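Local atomic coordinates of molybdopterin biosynthesis moeA protein (Pyrococcus horikoshii, PDB entry 1WU2), a protein that probably acts late in molybdenum cofactor biosynthesis, helping to insert molybdenum into molybdopterin, as MoeA proteins of other organisms do. Residues Leu7-Ala13 with Phe276-Ile281; Leu17-Ile21 with Tyr289-Phe294; Leu219-Phe223 with Phe304-Asn308. The contacts are given in a common frame with arbitrary orientation. Numbering follows the deposited sequence.

How the contacts relate
All three contacts involve the probable molybdopterin-binding domain. Contacts 1 and 2 both tie helix 10-20 of the N-terminal region to it. They touch each other: F276 O and Y289 N, 3.1 Å apart, probably hydrogen-bond between neighbouring strands, and F276 CZ packs 4.0 Å from L17 CD1. Contact 1 is buried and combines hydrogen bonds to the V8 backbone, one of them weak, with apolar packing. Contact 2 is partly buried; its apolar end lies inside, its charged end nearer the surface. Contact 3 is buried, joins two helices of the domain and is wholly apolar. It meets contact 1 where I281 CD1 lies 4.0 Å from Q306 CG. Contacts 2 and 3 do not touch.

Contact 1: Leu7-Ala13 with Phe276-Ile281; sequences LVPYREA and FHGTTI
The extended lead-in L7-P9 lies along the strand end and loop of F276-I281. Helix 10-20 then begins, with P9 as N-cap, bringing A13 back onto F276. The CA atoms of L7 and T279 are 4.6 Å apart. V8 and T279 form a single beta bridge. V8 N donates to G278 O (3.3 Å). V8 O accepts from T279 OG1 (3.2 Å) and, weakly, from T280 N (3.1 Å). At G278 (phi/psi 93/102) a CB would jam against the preceding carbonyl. The m,t side chain of L7 reaches over this flat spot, with CD2 3.6 Å from T279 O. T280 fits against L7 and P9, its OG1 3.9 Å from L7 CB and 3.6 Å from P9 CA. V8 CG1 packs on F276 CB (3.9 Å). A13 CB sits against T279 OG1 (3.6 Å) and over one face of the F276 ring, 4.1 Å from the centroid, a CH-pi contact. Y10 lays CD1 against I281 CG2 (3.8 Å); its OH bonds to L309 O. The N-terminal helix is thus joined to edge strand 276-277 of the probable molybdopterin-binding domain. All three hydrogen bonds across the segments use the V8 backbone, while V8, A13 and F276 supply apolar packing.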
loop_
_atom_site.group_PDB
_atom_site.type_symbol
_atom_site.label_atom_id
_atom_site.label_comp_id
_atom_site.label_asym_id
_atom_site.label_seq_id
_atom_site.Cartn_x
_atom_site.Cartn_y
_atom_site.Cartn_z
ATOM N N LEU A 7 10.304 -33.000 -0.207
ATOM C CA LEU A 7 9.828 -31.622 -0.120
ATOM C C LEU A 7 8.337 -31.605 -0.426
ATOM O O LEU A 7 7.908 -32.138 -1.446
ATOM C CB LEU A 7 10.576 -30.722 -1.112
ATOM C CG LEU A 7 12.105 -30.698 -1.013
ATOM C CD1 LEU A 7 12.699 -29.816 -2.092
ATOM C CD2 LEU A 7 12.570 -30.241 0.364
ATOM N N VAL A 8 7.546 -31.000 0.455
ATOM C CA VAL A 8 6.100 -30.939 0.240
ATOM C C VAL A 8 5.794 -29.737 -0.675
ATOM O O VAL A 8 6.337 -28.649 -0.466
ATOM C CB VAL A 8 5.257 -30.929 1.579
ATOM C CG1 VAL A 8 6.134 -31.034 2.833
ATOM C CG2 VAL A 8 4.335 -29.727 1.674
ATOM N N PRO A 9 4.956 -29.931 -1.696
ATOM C CA PRO A 9 4.608 -28.840 -2.616
ATOM C C PRO A 9 4.086 -27.608 -1.885
ATOM O O PRO A 9 3.537 -27.735 -0.794
ATOM C CB PRO A 9 3.512 -29.451 -3.497
ATOM C CG PRO A 9 3.743 -30.912 -3.441
ATOM C CD PRO A 9 4.284 -31.192 -2.070
ATOM N N TYR A 10 4.263 -26.435 -2.484
ATOM C CA TYR A 10 3.861 -25.180 -1.861
ATOM C C TYR A 10 2.371 -25.121 -1.532
ATOM O O TYR A 10 2.005 -24.697 -0.442
ATOM C CB TYR A 10 4.226 -23.988 -2.751
ATOM C CG TYR A 10 3.610 -22.685 -2.287
ATOM C CD1 TYR A 10 3.840 -22.204 -1.002
ATOM C CD2 TYR A 10 2.787 -21.943 -3.126
ATOM C CE1 TYR A 10 3.270 -21.017 -0.569
ATOM C CE2 TYR A 10 2.219 -20.754 -2.704
ATOM C CZ TYR A 10 2.463 -20.297 -1.423
ATOM O OH TYR A 10 1.902 -19.116 -1.002
ATOM N N ARG A 11 1.522 -25.533 -2.471
ATOM C CA ARG A 11 0.072 -25.420 -2.293
ATOM C C ARG A 11 -0.449 -26.347 -1.196
ATOM O O ARG A 11 -1.391 -25.998 -0.492
ATOM C CB ARG A 11 -0.673 -25.670 -3.608
ATOM C CG ARG A 11 -0.476 -24.573 -4.661
ATOM C CD ARG A 11 -1.184 -23.251 -4.349
ATOM N NE ARG A 11 -0.714 -22.160 -5.207
ATOM C CZ ARG A 11 -0.960 -20.862 -5.007
ATOM N NH1 ARG A 11 -1.683 -20.451 -3.968
ATOM N NH2 ARG A 11 -0.476 -19.963 -5.860
ATOM N N GLU A 12 0.169 -27.518 -1.049
ATOM C CA GLU A 12 -0.158 -28.423 0.054
ATOM C C GLU A 12 0.320 -27.851 1.388
ATOM O O GLU A 12 -0.366 -27.982 2.399
ATOM C CB GLU A 12 0.462 -29.811 -0.157
ATOM C CG GLU A 12 0.074 -30.822 0.923
ATOM C CD GLU A 12 0.637 -32.217 0.697
ATOM O OE1 GLU A 12 1.444 -32.415 -0.239
ATOM O OE2 GLU A 12 0.267 -33.126 1.474
ATOM N N ALA A 13 1.499 -27.231 1.382
ATOM C CA ALA A 13 2.088 -26.656 2.590
ATOM C C ALA A 13 1.301 -25.443 3.068
ATOM O O ALA A 13 1.171 -25.219 4.266
ATOM C CB ALA A 13 3.537 -26.257 2.342
ATOM N N PHE A 276 4.830 -29.852 8.809
ATOM C CA PHE A 276 5.793 -30.051 7.728
ATOM C C PHE A 276 7.118 -29.327 7.989
ATOM O O PHE A 276 7.219 -28.473 8.866
ATOM C CB PHE A 276 5.201 -29.622 6.377
ATOM C CG PHE A 276 4.794 -28.174 6.317
ATOM C CD1 PHE A 276 5.681 -27.209 5.863
ATOM C CD2 PHE A 276 3.525 -27.780 6.713
ATOM C CE1 PHE A 276 5.311 -25.874 5.811
ATOM C CE2 PHE A 276 3.147 -26.443 6.661
ATOM C CZ PHE A 276 4.041 -25.492 6.207
ATOM N N HIS A 277 8.127 -29.699 7.211
ATOM C CA HIS A 277 9.469 -29.133 7.304
ATOM C C HIS A 277 10.242 -29.607 6.075
ATOM O O HIS A 277 10.386 -30.807 5.846
ATOM C CB HIS A 277 10.167 -29.593 8.585
ATOM C CG HIS A 277 11.492 -28.936 8.830
ATOM N ND1 HIS A 277 11.716 -27.596 8.606
ATOM C CD2 HIS A 277 12.660 -29.439 9.295
ATOM C CE1 HIS A 277 12.965 -27.300 8.917
ATOM N NE2 HIS A 277 13.561 -28.402 9.335
ATOM N N GLY A 278 10.734 -28.658 5.288
ATOM C CA GLY A 278 11.296 -28.961 3.988
ATOM C C GLY A 278 10.180 -28.817 2.979
ATOM O O GLY A 278 9.313 -29.681 2.862
ATOM N N THR A 279 10.198 -27.698 2.268
ATOM C CA THR A 279 9.148 -27.350 1.332
ATOM C C THR A 279 9.740 -27.086 -0.051
ATOM O O THR A 279 10.959 -27.057 -0.237
ATOM C CB THR A 279 8.347 -26.134 1.877
ATOM O OG1 THR A 279 7.020 -26.126 1.333
ATOM C CG2 THR A 279 8.943 -24.809 1.429
ATOM N N THR A 280 8.859 -26.877 -1.013
ATOM C CA THR A 280 9.233 -26.840 -2.418
ATOM C C THR A 280 9.737 -25.461 -2.892
ATOM O O THR A 280 10.399 -25.366 -3.925
ATOM C CB THR A 280 8.021 -27.346 -3.243
ATOM O OG1 THR A 280 8.131 -28.764 -3.433
ATOM C CG2 THR A 280 8.007 -26.814 -4.631
ATOM N N ILE A 281 9.460 -24.403 -2.135
ATOM C CA ILE A 281 9.794 -23.046 -2.584
ATOM C C ILE A 281 11.305 -22.810 -2.706
ATOM O O ILE A 281 12.106 -23.494 -2.071
ATOM C CB ILE A 281 9.139 -21.958 -1.682
ATOM C CG1 ILE A 281 9.827 -21.862 -0.315
ATOM C CG2 ILE A 281 7.638 -22.212 -1.531
ATOM C CD1 ILE A 281 9.487 -20.596 0.448
#

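Contact 2: Leu17-Ile21 with Tyr289-Phe294; sequences LLDDI and YGEKVF
The last turn of helix 10-20 packs against a beta hairpin made by strands 288-290 and 293-295. Its type I' turn runs from G290 to V293, with E291 and K292 both at positive phi. G290 N bonds to V293 O and V293 N to G290 O, each at 3.1 Å. The CA atoms of L17 and Y289 are 6.9 Å apart, those of I21 and K292 7.5 Å. L17 comes first, with chi1 t. Its CG sits over one face of the Y289 ring, 4.0 Å from the centroid, in a CH-pi contact. Its CD1 is 3.6 Å from Y289 CG and also 3.6 Å from F294 CE1, so one methyl touches both aromatic side chains. F310 of helix 300-319 and F276 also touch L17. The hairpin belongs to the mixed sheet of the probable molybdopterin-binding domain, where strand 293-295 runs parallel to 252-255 and strand 288-290 pairs with 276-277. The N-terminal helix therefore packs beside the antiparallel end of that sheet. D20 (chi1 t) points toward the hairpin. Its OD2 accepts a hydrogen bond from Y289 OH (2.7 Å), near the plane of the ring. K292 folds back with chi1 and chi2 both m. Its NZ donates to D20 O (2.6 Å) and forms a salt bridge with D20 OD2 (3.6 Å). I21 is extended. Its chi1 and chi2 are both m, which brings CD1 to 3.4 Å from Y289 OH and 4.2 Å from K292 CD. Its carbonyl O bonds to K317 NZ of helix 300-319.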
loop_
_atom_site.group_PDB
_atom_site.type_symbol
_atom_site.label_atom_id
_atom_site.label_comp_id
_atom_site.label_asym_id
_atom_site.label_seq_id
_atom_site.Cartn_x
_atom_site.Cartn_y
_atom_site.Cartn_z
ATOM N N LEU A 17 -0.800 -25.277 6.657
ATOM C CA LEU A 17 -0.505 -24.141 7.523
ATOM C C LEU A 17 -1.741 -23.297 7.835
ATOM O O LEU A 17 -2.011 -22.998 8.994
ATOM C CB LEU A 17 0.563 -23.259 6.867
ATOM C CG LEU A 17 1.117 -22.094 7.699
ATOM C CD1 LEU A 17 2.632 -22.013 7.570
ATOM C CD2 LEU A 17 0.485 -20.767 7.299
ATOM N N LEU A 18 -2.484 -22.916 6.801
ATOM C CA LEU A 18 -3.617 -21.995 6.956
ATOM C C LEU A 18 -4.838 -22.647 7.608
ATOM O O LEU A 18 -5.601 -21.973 8.293
ATOM C CB LEU A 18 -4.016 -21.382 5.605
ATOM C CG LEU A 18 -3.039 -20.389 4.973
ATOM C CD1 LEU A 18 -3.536 -19.967 3.598
ATOM C CD2 LEU A 18 -2.825 -19.166 5.869
ATOM N N ASP A 19 -5.023 -23.949 7.389
ATOM C CA ASP A 19 -6.066 -24.713 8.074
ATOM C C ASP A 19 -5.816 -24.746 9.587
ATOM O O ASP A 19 -6.759 -24.838 10.370
ATOM C CB ASP A 19 -6.146 -26.153 7.541
ATOM C CG ASP A 19 -6.818 -26.256 6.169
ATOM O OD1 ASP A 19 -7.404 -25.265 5.673
ATOM O OD2 ASP A 19 -6.804 -27.318 5.508
ATOM N N ASP A 20 -4.547 -24.680 9.985
ATOM C CA ASP A 20 -4.162 -24.626 11.397
ATOM C C ASP A 20 -4.414 -23.251 12.036
ATOM O O ASP A 20 -4.516 -23.145 13.258
ATOM C CB ASP A 20 -2.681 -25.001 11.548
ATOM C CG ASP A 20 -2.326 -25.450 12.957
ATOM O OD1 ASP A 20 -2.961 -26.398 13.458
ATOM O OD2 ASP A 20 -1.418 -24.924 13.633
ATOM N N ILE A 21 -4.505 -22.213 11.206
ATOM C CA ILE A 21 -4.665 -20.832 11.665
ATOM C C ILE A 21 -6.137 -20.411 11.648
ATOM O O ILE A 21 -6.823 -20.559 10.635
ATOM C CB ILE A 21 -3.829 -19.871 10.774
ATOM C CG1 ILE A 21 -2.346 -20.265 10.781
ATOM C CG2 ILE A 21 -4.007 -18.416 11.219
ATOM C CD1 ILE A 21 -1.603 -19.960 12.070
ATOM N N TYR A 289 6.592 -25.535 9.695
ATOM C CA TYR A 289 5.585 -24.951 10.575
ATOM C C TYR A 289 4.856 -25.990 11.429
ATOM O O TYR A 289 4.543 -27.083 10.960
ATOM C CB TYR A 289 4.555 -24.155 9.769
ATOM C CG TYR A 289 3.325 -23.792 10.574
ATOM C CD1 TYR A 289 3.301 -22.642 11.359
ATOM C CD2 TYR A 289 2.202 -24.615 10.577
ATOM C CE1 TYR A 289 2.187 -22.312 12.109
ATOM C CE2 TYR A 289 1.083 -24.296 11.328
ATOM C CZ TYR A 289 1.083 -23.142 12.092
ATOM O OH TYR A 289 -0.023 -22.816 12.837
ATOM N N GLY A 290 4.570 -25.615 12.675
ATOM C CA GLY A 290 3.774 -26.423 13.583
ATOM C C GLY A 290 3.501 -25.707 14.901
ATOM O O GLY A 290 4.376 -25.021 15.426
ATOM N N GLU A 291 2.289 -25.872 15.429
ATOM C CA GLU A 291 1.882 -25.283 16.713
ATOM C C GLU A 291 2.042 -23.761 16.752
ATOM O O GLU A 291 2.534 -23.208 17.741
ATOM C CB GLU A 291 2.663 -25.907 17.875
ATOM C CG GLU A 291 2.720 -27.421 17.865
ATOM C CD GLU A 291 3.259 -27.977 19.172
ATOM O OE1 GLU A 291 2.438 -28.384 20.022
ATOM O OE2 GLU A 291 4.497 -27.998 19.356
ATOM N N LYS A 292 1.618 -23.096 15.676
ATOM C CA LYS A 292 1.708 -21.636 15.538
ATOM C C LYS A 292 3.140 -21.106 15.381
ATOM O O LYS A 292 3.357 -19.902 15.482
ATOM C CB LYS A 292 1.022 -20.917 16.717
ATOM C CG LYS A 292 -0.336 -21.481 17.128
ATOM C CD LYS A 292 -1.289 -21.556 15.951
ATOM C CE LYS A 292 -2.726 -21.747 16.410
ATOM N NZ LYS A 292 -3.453 -22.702 15.543
ATOM N N VAL A 293 4.104 -21.985 15.117
ATOM C CA VAL A 293 5.513 -21.599 15.037
ATOM C C VAL A 293 6.032 -21.744 13.605
ATOM O O VAL A 293 5.960 -22.817 13.015
ATOM C CB VAL A 293 6.393 -22.439 15.986
ATOM C CG1 VAL A 293 7.821 -21.908 16.009
ATOM C CG2 VAL A 293 5.814 -22.442 17.393
ATOM N N PHE A 294 6.571 -20.653 13.073
ATOM C CA PHE A 294 7.078 -20.588 11.709
ATOM C C PHE A 294 8.604 -20.655 11.749
ATOM O O PHE A 294 9.248 -19.733 12.246
ATOM C CB PHE A 294 6.659 -19.261 11.054
ATOM C CG PHE A 294 5.173 -19.121 10.827
ATOM C CD1 PHE A 294 4.659 -19.072 9.537
ATOM C CD2 PHE A 294 4.294 -19.009 11.893
ATOM C CE1 PHE A 294 3.297 -18.933 9.318
ATOM C CE2 PHE A 294 2.930 -18.873 11.679
ATOM C CZ PHE A 294 2.431 -18.833 10.391
#

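Contact 3: Leu219-Phe223 with Phe304-Asn308; sequences LVEKF and FAQFN
This is an apolar helix-helix contact inside the probable molybdopterin-binding domain. It joins the C-terminal end of helix 212-222 to the long helix 300-319. The closest CA atoms, L219 and F307, are 8.1 Å apart, so side chains fill the gap. F307 (chi1 t, chi2 91°) points toward the other helix and is the most covered side chain of the contact. L219 CB lies over one face of its ring, 3.8 Å from the centroid and 16° off the normal, a CH-pi contact. The ring tip F307 CZ reaches L219 O (3.3 Å), and V220 CG2 lies 4.1 Å from F307 CE1. F223 is the first residue to leave the helix, at phi/psi -115/60, and its N still bonds to L219 O (3.1 Å). With chi1 m, F223 CD2 meets F307 CE2 at 3.5 Å, near the plane of the F307 ring. The two ring planes lie at 44°, an oblique pair. L219, rotamer m,t, also extends CD2 to 4.2 Å from F304 CE1. L219 touches P163 and F304 touches Q164 of the second subunit, so the pair lies at the dimer interface. V220 also packs on P227 of strand 226-233, and F304 on F345 of strand 343-351.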
loop_
_atom_site.group_PDB
_atom_site.type_symbol
_atom_site.label_atom_id
_atom_site.label_comp_id
_atom_site.label_asym_id
_atom_site.label_seq_id
_atom_site.Cartn_x
_atom_site.Cartn_y
_atom_site.Cartn_z
ATOM N N LEU A 219 7.557 -5.778 8.431
ATOM C CA LEU A 219 6.707 -6.589 7.563
ATOM C C LEU A 219 5.440 -7.019 8.294
ATOM O O LEU A 219 4.357 -7.061 7.703
ATOM C CB LEU A 219 7.467 -7.824 7.061
ATOM C CG LEU A 219 8.488 -7.611 5.935
ATOM C CD1 LEU A 219 9.402 -8.828 5.808
ATOM C CD2 LEU A 219 7.791 -7.329 4.615
ATOM N N VAL A 220 5.586 -7.329 9.583
ATOM C CA VAL A 220 4.458 -7.703 10.427
ATOM C C VAL A 220 3.545 -6.498 10.646
ATOM O O VAL A 220 2.328 -6.636 10.625
ATOM C CB VAL A 220 4.932 -8.285 11.782
ATOM C CG1 VAL A 220 3.781 -8.377 12.786
ATOM C CG2 VAL A 220 5.548 -9.662 11.581
ATOM N N GLU A 221 4.140 -5.323 10.847
ATOM C CA GLU A 221 3.382 -4.081 11.040
ATOM C C GLU A 221 2.685 -3.659 9.745
ATOM O O GLU A 221 1.601 -3.077 9.778
ATOM C CB GLU A 221 4.292 -2.949 11.548
ATOM C CG GLU A 221 4.793 -3.155 12.975
ATOM C CD GLU A 221 5.923 -2.212 13.381
ATOM O OE1 GLU A 221 6.699 -1.765 12.506
ATOM O OE2 GLU A 221 6.043 -1.918 14.593
ATOM N N LYS A 222 3.301 -3.966 8.609
ATOM C CA LYS A 222 2.704 -3.684 7.306
ATOM C C LYS A 222 1.460 -4.544 7.098
ATOM O O LYS A 222 0.489 -4.098 6.490
ATOM C CB LYS A 222 3.718 -3.938 6.186
ATOM C CG LYS A 222 3.196 -3.648 4.776
ATOM C CD LYS A 222 4.206 -4.050 3.717
ATOM C CE LYS A 222 3.677 -3.764 2.320
ATOM N NZ LYS A 222 4.698 -4.019 1.268
ATOM N N PHE A 223 1.494 -5.768 7.621
ATOM C CA PHE A 223 0.417 -6.730 7.434
ATOM C C PHE A 223 -0.287 -7.088 8.745
ATOM O O PHE A 223 -0.297 -8.251 9.166
ATOM C CB PHE A 223 0.957 -7.984 6.739
ATOM C CG PHE A 223 1.288 -7.772 5.293
ATOM C CD1 PHE A 223 0.277 -7.634 4.352
ATOM C CD2 PHE A 223 2.608 -7.692 4.867
ATOM C CE1 PHE A 223 0.577 -7.431 3.009
ATOM C CE2 PHE A 223 2.912 -7.489 3.526
ATOM C CZ PHE A 223 1.892 -7.359 2.597
ATOM N N PHE A 304 12.245 -13.147 3.318
ATOM C CA PHE A 304 11.276 -12.297 2.626
ATOM C C PHE A 304 10.309 -13.135 1.797
ATOM O O PHE A 304 9.102 -12.916 1.835
ATOM C CB PHE A 304 12.012 -11.301 1.727
ATOM C CG PHE A 304 11.114 -10.304 1.040
ATOM C CD1 PHE A 304 10.736 -9.130 1.682
ATOM C CD2 PHE A 304 10.676 -10.523 -0.262
ATOM C CE1 PHE A 304 9.922 -8.202 1.049
ATOM C CE2 PHE A 304 9.864 -9.601 -0.902
ATOM C CZ PHE A 304 9.484 -8.438 -0.247
ATOM N N ALA A 305 10.851 -14.088 1.049
ATOM C CA ALA A 305 10.042 -15.003 0.248
ATOM C C ALA A 305 9.158 -15.879 1.136
ATOM O O ALA A 305 8.005 -16.152 0.804
ATOM C CB ALA A 305 10.934 -15.865 -0.618
ATOM N N GLN A 306 9.701 -16.309 2.269
ATOM C CA GLN A 306 8.943 -17.111 3.223
ATOM C C GLN A 306 7.828 -16.300 3.879
ATOM O O GLN A 306 6.772 -16.839 4.193
ATOM C CB GLN A 306 9.869 -17.685 4.291
ATOM C CG GLN A 306 10.678 -18.879 3.802
ATOM C CD GLN A 306 11.767 -19.291 4.771
ATOM O OE1 GLN A 306 12.031 -18.596 5.758
ATOM N NE2 GLN A 306 12.404 -20.425 4.495
ATOM N N PHE A 307 8.060 -15.005 4.077
ATOM C CA PHE A 307 7.062 -14.151 4.704
ATOM C C PHE A 307 5.902 -13.910 3.744
ATOM O O PHE A 307 4.745 -14.050 4.118
ATOM C CB PHE A 307 7.662 -12.815 5.153
ATOM C CG PHE A 307 6.655 -11.899 5.790
ATOM C CD1 PHE A 307 6.441 -11.925 7.157
ATOM C CD2 PHE A 307 5.893 -11.044 5.011
ATOM C CE1 PHE A 307 5.496 -11.102 7.736
ATOM C CE2 PHE A 307 4.946 -10.218 5.585
ATOM C CZ PHE A 307 4.745 -10.245 6.947
ATOM N N ASN A 308 6.221 -13.558 2.504
ATOM C CA ASN A 308 5.204 -13.283 1.493
ATOM C C ASN A 308 4.388 -14.513 1.096
ATOM O O ASN A 308 3.192 -14.404 0.820
ATOM C CB ASN A 308 5.847 -12.653 0.254
ATOM C CG ASN A 308 6.108 -11.174 0.429
ATOM O OD1 ASN A 308 5.196 -10.360 0.301
ATOM N ND2 ASN A 308 7.353 -10.818 0.733
#